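Local coordinates for protein indole-3-acetic acid-amido synthetase GH3.15 (Arabidopsis thaliana, PDB 6E1Q) that conjugates glutamine, and possibly cysteine, to the auxin precursor indole-3-butyric acid, and glutamine to the herbicide 2,4-DB, using ATP, at residues Y391-T396 against D408-T413. Sequence-based numbering, arbitrary orientation.
Sequences YEPVVT and DVLRAT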
loop_
_atom_site.group_PDB
_atom_site.type_symbol
_atom_site.label_atom_id
_atom_site.label_comp_id
_atom_site.label_asym_id
_atom_site.label_seq_id
_atom_site.Cartn_x
_atom_site.Cartn_y
_atom_site.Cartn_z
ATOM N N TYR A 391 -15.888 10.620 -0.596
ATOM C CA TYR A 391 -15.346 11.586 0.341
ATOM C C TYR A 391 -13.831 11.483 0.404
ATOM O O TYR A 391 -13.258 10.405 0.229
ATOM C CB TYR A 391 -15.902 11.368 1.736
ATOM C CG TYR A 391 -17.394 11.570 1.893
ATOM C CD1 TYR A 391 -17.920 12.828 2.182
ATOM C CD2 TYR A 391 -18.267 10.495 1.802
ATOM C CE1 TYR A 391 -19.298 13.008 2.353
ATOM C CE2 TYR A 391 -19.638 10.656 1.971
ATOM C CZ TYR A 391 -20.147 11.912 2.246
ATOM O OH TYR A 391 -21.505 12.060 2.422
ATOM N N GLU A 392 -13.194 12.609 0.708
ATOM C CA GLU A 392 -11.782 12.632 1.057
ATOM C C GLU A 392 -11.642 12.847 2.557
ATOM O O GLU A 392 -12.181 13.831 3.078
ATOM C CB GLU A 392 -11.048 13.736 0.282
ATOM C CG GLU A 392 -9.599 13.902 0.742
ATOM C CD GLU A 392 -8.823 14.993 0.005
ATOM O OE1 GLU A 392 -9.430 15.834 -0.701
ATOM O OE2 GLU A 392 -7.586 15.001 0.154
ATOM N N PRO A 393 -10.942 11.990 3.299
ATOM C CA PRO A 393 -10.831 12.213 4.747
ATOM C C PRO A 393 -10.017 13.460 5.062
ATOM O O PRO A 393 -9.067 13.808 4.357
ATOM C CB PRO A 393 -10.132 10.947 5.260
ATOM C CG PRO A 393 -10.300 9.937 4.151
ATOM C CD PRO A 393 -10.254 10.760 2.882
ATOM N N VAL A 394 -10.427 14.137 6.129
ATOM C CA VAL A 394 -9.817 15.356 6.630
ATOM C C VAL A 394 -9.561 15.094 8.110
ATOM O O VAL A 394 -10.513 15.027 8.905
ATOM C CB VAL A 394 -10.734 16.574 6.415
ATOM C CG1 VAL A 394 -10.137 17.818 7.015
ATOM C CG2 VAL A 394 -11.003 16.782 4.918
ATOM N N VAL A 395 -8.296 14.893 8.480
ATOM C CA VAL A 395 -7.961 14.327 9.781
ATOM C C VAL A 395 -7.327 15.383 10.668
ATOM O O VAL A 395 -6.543 16.228 10.220
ATOM C CB VAL A 395 -7.050 13.086 9.663
ATOM C CG1 VAL A 395 -7.688 12.038 8.747
ATOM C CG2 VAL A 395 -5.622 13.479 9.178
ATOM N N THR A 396 -7.608 15.306 11.944
ATOM C CA THR A 396 -7.048 16.143 12.954
ATOM C C THR A 396 -6.496 15.142 13.934
ATOM O O THR A 396 -7.198 14.318 14.435
ATOM C CB THR A 396 -8.079 17.022 13.591
ATOM O OG1 THR A 396 -8.425 18.019 12.673
ATOM C CG2 THR A 396 -7.535 17.673 14.750
ATOM N N ASP A 408 -6.816 10.600 -0.201
ATOM C CA ASP A 408 -7.565 9.442 -0.665
ATOM C C ASP A 408 -9.016 9.837 -0.887
ATOM O O ASP A 408 -9.508 10.808 -0.314
ATOM C CB ASP A 408 -7.525 8.294 0.344
ATOM C CG ASP A 408 -6.130 7.794 0.621
ATOM O OD1 ASP A 408 -5.279 7.842 -0.291
ATOM O OD2 ASP A 408 -5.901 7.341 1.765
ATOM N N VAL A 409 -9.698 9.054 -1.718
ATOM C CA VAL A 409 -11.139 9.148 -1.917
ATOM C C VAL A 409 -11.748 7.826 -1.466
ATOM O O VAL A 409 -11.326 6.752 -1.909
ATOM C CB VAL A 409 -11.506 9.463 -3.378
ATOM C CG1 VAL A 409 -13.043 9.359 -3.599
ATOM C CG2 VAL A 409 -10.980 10.847 -3.771
ATOM N N LEU A 410 -12.687 7.909 -0.541
ATOM C CA LEU A 410 -13.394 6.759 -0.001
ATOM C C LEU A 410 -14.874 6.867 -0.349
ATOM O O LEU A 410 -15.424 7.970 -0.391
ATOM C CB LEU A 410 -13.231 6.706 1.508
ATOM C CG LEU A 410 -11.789 6.746 2.030
ATOM C CD1 LEU A 410 -11.795 6.732 3.546
ATOM C CD2 LEU A 410 -10.999 5.578 1.474
ATOM N N ARG A 411 -15.525 5.729 -0.577
ATOM C CA ARG A 411 -16.977 5.698 -0.709
ATOM C C ARG A 411 -17.579 5.095 0.551
ATOM O O ARG A 411 -17.212 3.986 0.949
ATOM C CB ARG A 411 -17.436 4.911 -1.942
ATOM C CG ARG A 411 -18.963 5.120 -2.271
ATOM C CD ARG A 411 -19.426 4.413 -3.548
ATOM N NE ARG A 411 -19.272 2.962 -3.444
ATOM C CZ ARG A 411 -18.276 2.268 -3.995
ATOM N NH1 ARG A 411 -17.342 2.888 -4.709
ATOM N NH2 ARG A 411 -18.206 0.950 -3.822
ATOM N N ALA A 412 -18.503 5.830 1.170
ATOM C CA ALA A 412 -19.224 5.326 2.334
ATOM C C ALA A 412 -20.168 4.200 1.915
ATOM O O ALA A 412 -21.020 4.394 1.040
ATOM C CB ALA A 412 -19.997 6.467 2.980
ATOM N N THR A 413 -20.032 3.018 2.528
ATOM C CA THR A 413 -20.828 1.875 2.091
ATOM C C THR A 413 -21.809 1.365 3.139
ATOM O O THR A 413 -22.661 0.544 2.795
ATOM C CB THR A 413 -19.928 0.700 1.677
ATOM O OG1 THR A 413 -18.871 0.551 2.635
ATOM C CG2 THR A 413 -19.303 0.976 0.308
#
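Y391 and L410 form an antiparallel hydrogen-bonded pair in the beta hairpin of strands 390-396 and 404-416, within the GH3 central domain. Two backbone bonds define the pair: Y391 N gives to L410 O, bent at 151°, and L410 N gives to Y391 O, nearly straight at 173°; each spans 2.7 Å. The axes of 391-396 and 408-413 stand at 115°. Within these ranges Y391-L410 is the one bridge; P393 and V395 resume the pairing with V406 and Y404 in a register shifted by two residues, consistent with an irregularity in strand 404-416 near D408.

Packing is closest between E392-P393 and D408-L410. E392 CA makes a CA-H...O contact of 3.2 Å with D408 O, and P393 CD lies 3.3 Å from that same oxygen. Beside it, the P393 ring and the L410 side chain cross at about a right angle. Toward A412 the fit is looser: the Y391 ring is oblique to the methyl, and CE2 comes no nearer than 4.3 Å to A412 CB. On either side of A412 in sequence, R411 and T413 are partly exposed and make no contact with 391-396.

The buried carboxylates are held by other residues. E392 forms a salt bridge to R405, and D408, an ATP-binding residue, pairs with R427 and with the hydroxyl of Y326, another ATP-binding residue. The hairpin thus carries D408 to the nucleotide site on the strand that pairs with Y391. On the apolar side, P393 CG touches one branch of L410, with CD1 at 3.6 Å.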